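Side-chain contacts in trans-4-hydroxy-L-proline dehydratase (Clostridioides difficile 70-100-2010, PDB 6VXC), which uses a glycyl radical to dehydrate trans-4-hydroxy-L-proline to (S)-1-pyrroline-5-carboxylate in anaerobic hydroxyproline breakdown: residues P41-E46 with E112-M117; D185-K190 with S545-D550; R412-S417 with N740-V745. All coordinates share one frame; numbering follows the deposited sequence.

Contact 1: residues P41-E46 with E112-M117; sequences PHISIE and EDLEVM
No ring or other flat group takes part where Ile43 meets Leu114 and Met117: aliphatic methyls and one thioether sulfur make the contact. It is a small strand-on-helix packing, in which strand 42-44, paired in parallel with strand 99-101, faces helix 111-119. Ile43 reaches across with both its branches. Its CG2 methyl lies 4.2 Å from Met117 SD, while the longer branch ends with CD1 4.4 Å from Leu114 CD2. Both distances are loose van der Waals separations, in keeping with the 84 Å² buried in all and with a CA-to-CA distance of 9.5 Å between Ile43 and Leu114. The isoleucine and methionine side chains cross at about a right angle, and Met117 presents its sulfur rather than its methyl. The bend at chi3 (64°) turns CE back from Ile43, leaving SD as the atom that meets it. At the preceding position, His42 directs its CB to the other side, and its NE2 is hydrogen-bonded to Asp95. The backbone of Ile43 is itself tied to Ser126, and His135 of helix 129-143 touches Leu114; all three contact residues are buried, away from the active site. Within the helix, Leu114 and Met117 are one turn apart and also touch each other, CD2 of Leu114 lying 4.1 Å from SD of Met117.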
loop_
_atom_site.group_PDB
_atom_site.type_symbol
_atom_site.label_atom_id
_atom_site.label_comp_id
_atom_site.label_asym_id
_atom_site.label_seq_id
_atom_site.Cartn_x
_atom_site.Cartn_y
_atom_site.Cartn_z
ATOM N N PRO A 41 -4.822 -14.470 14.328
ATOM C CA PRO A 41 -5.706 -13.538 13.609
ATOM C C PRO A 41 -7.178 -13.868 13.845
ATOM O O PRO A 41 -7.604 -15.012 13.686
ATOM C CB PRO A 41 -5.308 -13.721 12.137
ATOM C CG PRO A 41 -4.597 -14.994 12.063
ATOM C CD PRO A 41 -4.079 -15.366 13.427
ATOM N N HIS A 42 -7.951 -12.844 14.206
ATOM C CA HIS A 42 -9.364 -12.989 14.535
ATOM C C HIS A 42 -10.048 -11.642 14.338
ATOM O O HIS A 42 -9.395 -10.600 14.243
ATOM C CB HIS A 42 -9.542 -13.477 15.978
ATOM C CG HIS A 42 -9.058 -12.497 17.004
ATOM N ND1 HIS A 42 -7.720 -12.295 17.270
ATOM C CD2 HIS A 42 -9.732 -11.648 17.819
ATOM C CE1 HIS A 42 -7.590 -11.371 18.204
ATOM N NE2 HIS A 42 -8.796 -10.964 18.559
ATOM N N ILE A 43 -11.372 -11.665 14.295
ATOM C CA ILE A 43 -12.130 -10.428 14.152
ATOM C C ILE A 43 -12.679 -10.006 15.513
ATOM O O ILE A 43 -12.955 -10.829 16.396
ATOM C CB ILE A 43 -13.259 -10.524 13.099
ATOM C CG1 ILE A 43 -14.398 -11.412 13.560
ATOM C CG2 ILE A 43 -12.730 -11.049 11.776
ATOM C CD1 ILE A 43 -15.625 -11.245 12.682
ATOM N N SER A 44 -12.751 -8.693 15.698
ATOM C CA SER A 44 -13.290 -8.043 16.884
ATOM C C SER A 44 -14.542 -7.284 16.466
ATOM O O SER A 44 -14.468 -6.383 15.622
ATOM C CB SER A 44 -12.261 -7.098 17.508
ATOM O OG SER A 44 -12.821 -6.319 18.555
ATOM N N ILE A 45 -15.692 -7.675 17.025
ATOM C CA ILE A 45 -16.985 -7.140 16.609
ATOM C C ILE A 45 -17.384 -5.885 17.378
ATOM O O ILE A 45 -18.426 -5.290 17.077
ATOM C CB ILE A 45 -18.071 -8.226 16.771
ATOM C CG1 ILE A 45 -19.255 -7.966 15.836
ATOM C CG2 ILE A 45 -18.510 -8.330 18.237
ATOM C CD1 ILE A 45 -18.904 -8.081 14.359
ATOM N N GLU A 46 -16.593 -5.462 18.369
ATOM C CA GLU A 46 -17.035 -4.362 19.220
ATOM C C GLU A 46 -17.211 -3.069 18.435
ATOM O O GLU A 46 -18.150 -2.301 18.686
ATOM C CB GLU A 46 -16.055 -4.143 20.365
ATOM C CG GLU A 46 -16.558 -3.112 21.328
ATOM C CD GLU A 46 -15.674 -2.946 22.528
ATOM O OE1 GLU A 46 -14.712 -2.169 22.421
ATOM O OE2 GLU A 46 -15.930 -3.590 23.564
ATOM N N GLU A 112 -21.791 -16.083 4.815
ATOM C CA GLU A 112 -20.854 -16.900 4.054
ATOM C C GLU A 112 -19.458 -16.286 4.065
ATOM O O GLU A 112 -18.465 -17.011 4.147
ATOM C CB GLU A 112 -21.329 -17.101 2.615
ATOM C CG GLU A 112 -20.411 -18.062 1.859
ATOM C CD GLU A 112 -20.713 -18.182 0.374
ATOM O OE1 GLU A 112 -21.609 -17.466 -0.125
ATOM O OE2 GLU A 112 -20.058 -19.017 -0.291
ATOM N N ASP A 113 -19.360 -14.956 3.957
ATOM C CA ASP A 113 -18.067 -14.293 4.074
ATOM C C ASP A 113 -17.361 -14.704 5.356
ATOM O O ASP A 113 -16.167 -15.019 5.352
ATOM C CB ASP A 113 -18.228 -12.771 4.043
ATOM C CG ASP A 113 -18.522 -12.227 2.662
ATOM O OD1 ASP A 113 -18.120 -12.837 1.659
ATOM O OD2 ASP A 113 -19.143 -11.149 2.586
ATOM N N LEU A 114 -18.085 -14.671 6.475
ATOM C CA LEU A 114 -17.485 -15.036 7.749
ATOM C C LEU A 114 -17.018 -16.477 7.729
ATOM O O LEU A 114 -15.926 -16.789 8.214
ATOM C CB LEU A 114 -18.481 -14.817 8.883
ATOM C CG LEU A 114 -18.945 -13.374 9.041
ATOM C CD1 LEU A 114 -19.762 -13.207 10.314
ATOM C CD2 LEU A 114 -17.762 -12.424 9.009
ATOM N N GLU A 115 -17.826 -17.366 7.150
ATOM C CA GLU A 115 -17.438 -18.766 7.028
ATOM C C GLU A 115 -16.171 -18.920 6.191
ATOM O O GLU A 115 -15.299 -19.735 6.509
ATOM C CB GLU A 115 -18.596 -19.567 6.415
ATOM C CG GLU A 115 -18.432 -21.084 6.443
ATOM C CD GLU A 115 -18.726 -21.702 7.796
ATOM O OE1 GLU A 115 -18.939 -20.945 8.772
ATOM O OE2 GLU A 115 -18.739 -22.951 7.884
ATOM N N VAL A 116 -16.089 -18.199 5.080
ATOM C CA VAL A 116 -14.942 -18.335 4.197
ATOM C C VAL A 116 -13.663 -17.859 4.887
ATOM O O VAL A 116 -12.628 -18.527 4.832
ATOM C CB VAL A 116 -15.197 -17.585 2.882
ATOM C CG1 VAL A 116 -13.905 -17.474 2.087
ATOM C CG2 VAL A 116 -16.267 -18.315 2.077
ATOM N N MET A 117 -13.712 -16.696 5.542
ATOM C CA MET A 117 -12.491 -16.170 6.148
ATOM C C MET A 117 -12.049 -17.012 7.338
ATOM O O MET A 117 -10.850 -17.156 7.586
ATOM C CB MET A 117 -12.679 -14.703 6.536
ATOM C CG MET A 117 -13.639 -14.440 7.665
ATOM S SD MET A 117 -13.759 -12.679 8.082
ATOM C CE MET A 117 -14.433 -11.992 6.573
#

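Contact 2: residues D185-K190 with S545-D550; sequences DTIYKK and STIVDD
Ile187 lays its CG2 methyl against CG2 of Ile547 at 3.7 Å, the two side chains crossing obliquely. Here the short helical turn 186-189 packs on the segment that leaves helix 542-546, with an apolar half and a water-bridged half. In both isoleucines CG1 sits between the backbone N and the carbonyl carbon (chi1 near 60° in both), which leaves the touching CG2 beside the backbone N. Phe192 and Val286, from two further helices, border this apolar side.

On the polar side Thr186 OG1 works through water. Water 1 is 2.8 Å from Thr186 OG1 and donates to Asp549 OD1. Water 2, at 3.1 Å from the same OG1, donates to the carbonyl O of Ile547 over 2.8 Å. The two waters subtend about 79° at the hydroxyl, so one oxygen joins the helical turn both to a carboxylate and to the opposing backbone. The other carboxylate oxygen, Asp549 OD2, forms a salt bridge with Lys462. Beside the bridge, Lys189 NZ pairs with Asp185 OD2 at 2.8 Å, meeting it from 46° out of the carboxylate plane.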
loop_
_atom_site.group_PDB
_atom_site.type_symbol
_atom_site.label_atom_id
_atom_site.label_comp_id
_atom_site.label_asym_id
_atom_site.label_seq_id
_atom_site.Cartn_x
_atom_site.Cartn_y
_atom_site.Cartn_z
ATOM N N ASP A 185 3.867 16.579 9.787
ATOM C CA ASP A 185 4.491 17.002 11.034
ATOM C C ASP A 185 3.532 17.729 11.965
ATOM O O ASP A 185 3.940 18.133 13.053
ATOM C CB ASP A 185 5.705 17.900 10.760
ATOM C CG ASP A 185 5.322 19.249 10.162
ATOM O OD1 ASP A 185 4.149 19.443 9.809
ATOM O OD2 ASP A 185 6.210 20.120 10.033
ATOM N N THR A 186 2.264 17.865 11.593
ATOM C CA THR A 186 1.348 18.655 12.410
ATOM C C THR A 186 1.243 18.116 13.835
ATOM O O THR A 186 1.293 18.885 14.797
ATOM C CB THR A 186 -0.023 18.704 11.742
ATOM O OG1 THR A 186 0.106 19.377 10.491
ATOM C CG2 THR A 186 -1.004 19.472 12.627
ATOM N N ILE A 187 1.128 16.797 13.997
ATOM C CA ILE A 187 0.934 16.221 15.326
ATOM C C ILE A 187 2.146 16.358 16.244
ATOM O O ILE A 187 2.028 16.061 17.432
ATOM C CB ILE A 187 0.550 14.730 15.234
ATOM C CG1 ILE A 187 1.666 13.916 14.559
ATOM C CG2 ILE A 187 -0.726 14.586 14.463
ATOM C CD1 ILE A 187 1.526 12.380 14.717
ATOM N N TYR A 188 3.310 16.763 15.738
ATOM C CA TYR A 188 4.447 17.017 16.614
ATOM C C TYR A 188 4.541 18.476 17.039
ATOM O O TYR A 188 5.281 18.784 17.980
ATOM C CB TYR A 188 5.763 16.580 15.938
ATOM C CG TYR A 188 5.629 15.212 15.320
ATOM C CD1 TYR A 188 5.497 14.079 16.114
ATOM C CD2 TYR A 188 5.585 15.059 13.939
ATOM C CE1 TYR A 188 5.336 12.842 15.563
ATOM C CE2 TYR A 188 5.422 13.820 13.373
ATOM C CZ TYR A 188 5.297 12.715 14.186
ATOM O OH TYR A 188 5.130 11.475 13.649
ATOM N N LYS A 189 3.787 19.364 16.392
ATOM C CA LYS A 189 3.775 20.776 16.720
ATOM C C LYS A 189 2.487 21.225 17.399
ATOM O O LYS A 189 2.478 22.291 18.018
ATOM C CB LYS A 189 4.000 21.624 15.449
ATOM C CG LYS A 189 5.304 21.315 14.741
ATOM C CD LYS A 189 5.496 22.080 13.430
ATOM C CE LYS A 189 4.427 21.768 12.403
ATOM N NZ LYS A 189 4.787 22.326 11.055
ATOM N N LYS A 190 1.422 20.429 17.325
ATOM C CA LYS A 190 0.126 20.774 17.896
ATOM C C LYS A 190 -0.502 19.530 18.494
ATOM O O LYS A 190 -0.318 18.425 17.985
ATOM C CB LYS A 190 -0.840 21.373 16.853
ATOM C CG LYS A 190 -0.431 22.742 16.359
ATOM C CD LYS A 190 -1.388 23.287 15.300
ATOM C CE LYS A 190 -1.137 24.774 15.063
ATOM N NZ LYS A 190 -1.847 25.279 13.874
ATOM N N SER A 545 -8.979 14.664 8.456
ATOM C CA SER A 545 -8.934 16.034 7.962
ATOM C C SER A 545 -8.210 16.969 8.926
ATOM O O SER A 545 -7.601 17.947 8.485
ATOM C CB SER A 545 -10.350 16.541 7.681
ATOM O OG SER A 545 -10.995 15.732 6.711
ATOM N N THR A 546 -8.272 16.709 10.236
ATOM C CA THR A 546 -7.663 17.635 11.189
ATOM C C THR A 546 -6.149 17.711 11.049
ATOM O O THR A 546 -5.559 18.715 11.451
ATOM C CB THR A 546 -8.003 17.254 12.636
ATOM O OG1 THR A 546 -7.430 15.972 12.943
ATOM C CG2 THR A 546 -9.539 17.237 12.882
ATOM N N ILE A 547 -5.504 16.697 10.474
ATOM C CA ILE A 547 -4.051 16.651 10.451
ATOM C C ILE A 547 -3.477 16.710 9.036
ATOM O O ILE A 547 -2.296 16.458 8.853
ATOM C CB ILE A 547 -3.522 15.407 11.191
ATOM C CG1 ILE A 547 -4.087 14.149 10.542
ATOM C CG2 ILE A 547 -3.821 15.502 12.695
ATOM C CD1 ILE A 547 -3.447 12.862 11.020
ATOM N N VAL A 548 -4.300 17.004 8.062
ATOM C CA VAL A 548 -3.856 17.085 6.716
ATOM C C VAL A 548 -3.975 18.486 6.143
ATOM O O VAL A 548 -5.053 19.038 6.069
ATOM C CB VAL A 548 -4.619 16.125 5.787
ATOM C CG1 VAL A 548 -4.323 16.465 4.348
ATOM C CG2 VAL A 548 -4.371 14.680 6.093
ATOM N N ASP A 549 -2.852 19.014 5.705
ATOM C CA ASP A 549 -2.831 20.297 5.083
ATOM C C ASP A 549 -3.728 20.469 3.888
ATOM O O ASP A 549 -3.673 19.819 2.899
ATOM C CB ASP A 549 -1.467 20.834 4.753
ATOM C CG ASP A 549 -0.707 21.277 5.961
ATOM O OD1 ASP A 549 -1.301 21.643 6.936
ATOM O OD2 ASP A 549 0.484 21.265 5.879
ATOM N N ASP A 550 -4.372 21.540 4.259
ATOM C CA ASP A 550 -5.341 22.493 3.981
ATOM C C ASP A 550 -6.762 22.233 4.419
ATOM O O ASP A 550 -7.532 23.105 4.252
ATOM C CB ASP A 550 -5.044 23.510 2.883
ATOM C CG ASP A 550 -3.565 23.692 2.608
ATOM O OD1 ASP A 550 -2.762 23.754 3.503
ATOM O OD2 ASP A 550 -3.234 23.746 1.460
HETATM O O HOH W 1 -2.088 19.694 8.804
HETATM O O HOH W 2 0.483 16.960 8.565
#

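Contact 3: residues R412-S417 with N740-V745; sequences RACEIS and NMANLV
Helices 407-418 and 734-750 cross steeply in a buried contact that joins the pyruvate formate lyase-like part of the chain to the glycine radical part. The axes of the short segments approach to 9.5 Å at an angle of 113°, and at the crossing the CA atoms of Cys414 and Ala742 are 6.5 Å apart, a spacing suited to the small side chains of these two residues. Cys414 carries the first half of the contact. Its sulfur projects onto the backbone of the facing helix, SG lying 3.7 Å from Ala742 N, and it also meets the Ala742 CB methyl at 4.1 Å. SG also touches Met741 CB, 4.0 Å away. A chi1 of -68° sets the sulfur anti to its own carbonyl carbon, beside the backbone N, where it points at helix 734-750.

The second half belongs to the methionine end. The Met741 chain runs out extended through chi2 and then bends at chi3 (60°), which turns CE back toward helix 407-418. There CE rests 3.6 Å from Cys414 O and 3.9 Å from Ser417 OG, so the methyl fills the groove between residues one turn apart. All of this is van der Waals packing, in which the sulfur and the methyl rest directly on backbone atoms of the facing helix.

Away from the crossing, Arg412 turns one guanidinium face to Ile416 CD1 and forms salt bridges with Asp385 and Asp388 of helix 378-390. On the sheet side, Phe426 of strand 426-428 touches Cys414 and Ser417, and Phe758 of the adjacent antiparallel strand 755-759 touches Ser417 and Met741, so the helix pair packs against two neighbouring strands.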
loop_
_atom_site.group_PDB
_atom_site.type_symbol
_atom_site.label_atom_id
_atom_site.label_comp_id
_atom_site.label_asym_id
_atom_site.label_seq_id
_atom_site.Cartn_x
_atom_site.Cartn_y
_atom_site.Cartn_z
ATOM N N ARG A 412 24.871 -0.146 5.084
ATOM C CA ARG A 412 24.148 -0.748 6.197
ATOM C C ARG A 412 22.781 -1.262 5.746
ATOM O O ARG A 412 22.342 -2.339 6.171
ATOM C CB ARG A 412 24.008 0.264 7.330
ATOM C CG ARG A 412 23.218 -0.219 8.508
ATOM C CD ARG A 412 23.996 -1.220 9.342
ATOM N NE ARG A 412 23.260 -1.559 10.558
ATOM C CZ ARG A 412 22.693 -2.736 10.772
ATOM N NH1 ARG A 412 22.805 -3.686 9.852
ATOM N NH2 ARG A 412 22.023 -2.965 11.893
ATOM N N ALA A 413 22.085 -0.488 4.902
ATOM C CA ALA A 413 20.822 -0.963 4.340
ATOM C C ALA A 413 21.035 -2.205 3.481
ATOM O O ALA A 413 20.264 -3.168 3.565
ATOM C CB ALA A 413 20.156 0.144 3.519
ATOM N N CYS A 414 22.088 -2.215 2.659
ATOM C CA CYS A 414 22.375 -3.418 1.882
ATOM C C CYS A 414 22.717 -4.605 2.775
ATOM O O CYS A 414 22.362 -5.742 2.447
ATOM C CB CYS A 414 23.497 -3.158 0.888
ATOM S SG CYS A 414 23.060 -2.031 -0.434
ATOM N N GLU A 415 23.411 -4.370 3.898
ATOM C CA GLU A 415 23.675 -5.460 4.836
ATOM C C GLU A 415 22.391 -6.141 5.267
ATOM O O GLU A 415 22.326 -7.371 5.349
ATOM C CB GLU A 415 24.379 -4.953 6.090
ATOM C CG GLU A 415 25.842 -4.747 6.013
ATOM C CD GLU A 415 26.388 -4.333 7.375
ATOM O OE1 GLU A 415 25.897 -4.874 8.396
ATOM O OE2 GLU A 415 27.271 -3.446 7.411
ATOM N N ILE A 416 21.364 -5.351 5.569
ATOM C CA ILE A 416 20.112 -5.927 6.024
ATOM C C ILE A 416 19.406 -6.633 4.871
ATOM O O ILE A 416 18.931 -7.762 5.020
ATOM C CB ILE A 416 19.231 -4.843 6.676
ATOM C CG1 ILE A 416 19.975 -4.199 7.863
ATOM C CG2 ILE A 416 17.929 -5.431 7.142
ATOM C CD1 ILE A 416 19.383 -2.845 8.322
ATOM N N SER A 417 19.350 -5.992 3.701
ATOM C CA SER A 417 18.694 -6.600 2.539
ATOM C C SER A 417 19.325 -7.948 2.201
ATOM O O SER A 417 18.622 -8.933 1.930
ATOM C CB SER A 417 18.773 -5.637 1.346
ATOM O OG SER A 417 18.225 -6.177 0.150
ATOM N N ASN A 740 28.794 -4.551 -4.436
ATOM C CA ASN A 740 28.092 -4.809 -5.686
ATOM C C ASN A 740 26.613 -4.451 -5.577
ATOM O O ASN A 740 26.055 -3.849 -6.497
ATOM C CB ASN A 740 28.281 -6.262 -6.121
ATOM C CG ASN A 740 29.650 -6.504 -6.763
ATOM O OD1 ASN A 740 30.279 -5.575 -7.257
ATOM N ND2 ASN A 740 30.094 -7.757 -6.777
ATOM N N MET A 741 25.970 -4.788 -4.459
ATOM C CA MET A 741 24.581 -4.373 -4.250
ATOM C C MET A 741 24.461 -2.854 -4.220
ATOM O O MET A 741 23.634 -2.264 -4.929
ATOM C CB MET A 741 24.057 -4.969 -2.946
ATOM C CG MET A 741 23.973 -6.489 -2.960
ATOM S SD MET A 741 23.502 -7.201 -1.375
ATOM C CE MET A 741 21.865 -6.453 -1.089
ATOM N N ALA A 742 25.277 -2.213 -3.383
ATOM C CA ALA A 742 25.264 -0.763 -3.256
ATOM C C ALA A 742 25.491 -0.088 -4.597
ATOM O O ALA A 742 24.834 0.903 -4.918
ATOM C CB ALA A 742 26.340 -0.320 -2.260
ATOM N N ASN A 743 26.427 -0.606 -5.385
ATOM C CA ASN A 743 26.724 -0.006 -6.672
ATOM C C ASN A 743 25.562 -0.157 -7.642
ATOM O O ASN A 743 25.323 0.730 -8.462
ATOM C CB ASN A 743 27.986 -0.633 -7.257
ATOM C CG ASN A 743 29.263 -0.172 -6.551
ATOM O OD1 ASN A 743 29.234 0.747 -5.740
ATOM N ND2 ASN A 743 30.390 -0.800 -6.885
ATOM N N LEU A 744 24.865 -1.296 -7.601
ATOM C CA LEU A 744 23.721 -1.481 -8.486
ATOM C C LEU A 744 22.616 -0.476 -8.159
ATOM O O LEU A 744 22.016 0.122 -9.060
ATOM C CB LEU A 744 23.197 -2.917 -8.373
ATOM C CG LEU A 744 22.118 -3.320 -9.396
ATOM C CD1 LEU A 744 22.725 -3.504 -10.788
ATOM C CD2 LEU A 744 21.323 -4.538 -8.976
ATOM N N VAL A 745 22.359 -0.265 -6.875
ATOM C CA VAL A 745 21.365 0.723 -6.461
ATOM C C VAL A 745 21.741 2.103 -6.984
ATOM O O VAL A 745 20.916 2.795 -7.593
ATOM C CB VAL A 745 21.205 0.705 -4.931
ATOM C CG1 VAL A 745 20.304 1.847 -4.459
ATOM C CG2 VAL A 745 20.624 -0.628 -4.490
#

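From the N terminus, contact 1 closes first: 65 residues, including strand 99-101, lie between its segments, and the loop is complete before contact 2 opens at residue 185. The next two contacts cross. Segment 412-417 opens contact 3 inside the long excursion of contact 2, which closes at 545-550, and contact 3 closes only at 740-745. Contacts 1 and 2 thus tie together regions within the pyruvate formate lyase-like part, whereas contact 3 links that part to the glycine radical part. The three are well separated, with centres about 34 to 41 Å apart, and contacts 1 and 3 lie on opposite sides of the chain's centre.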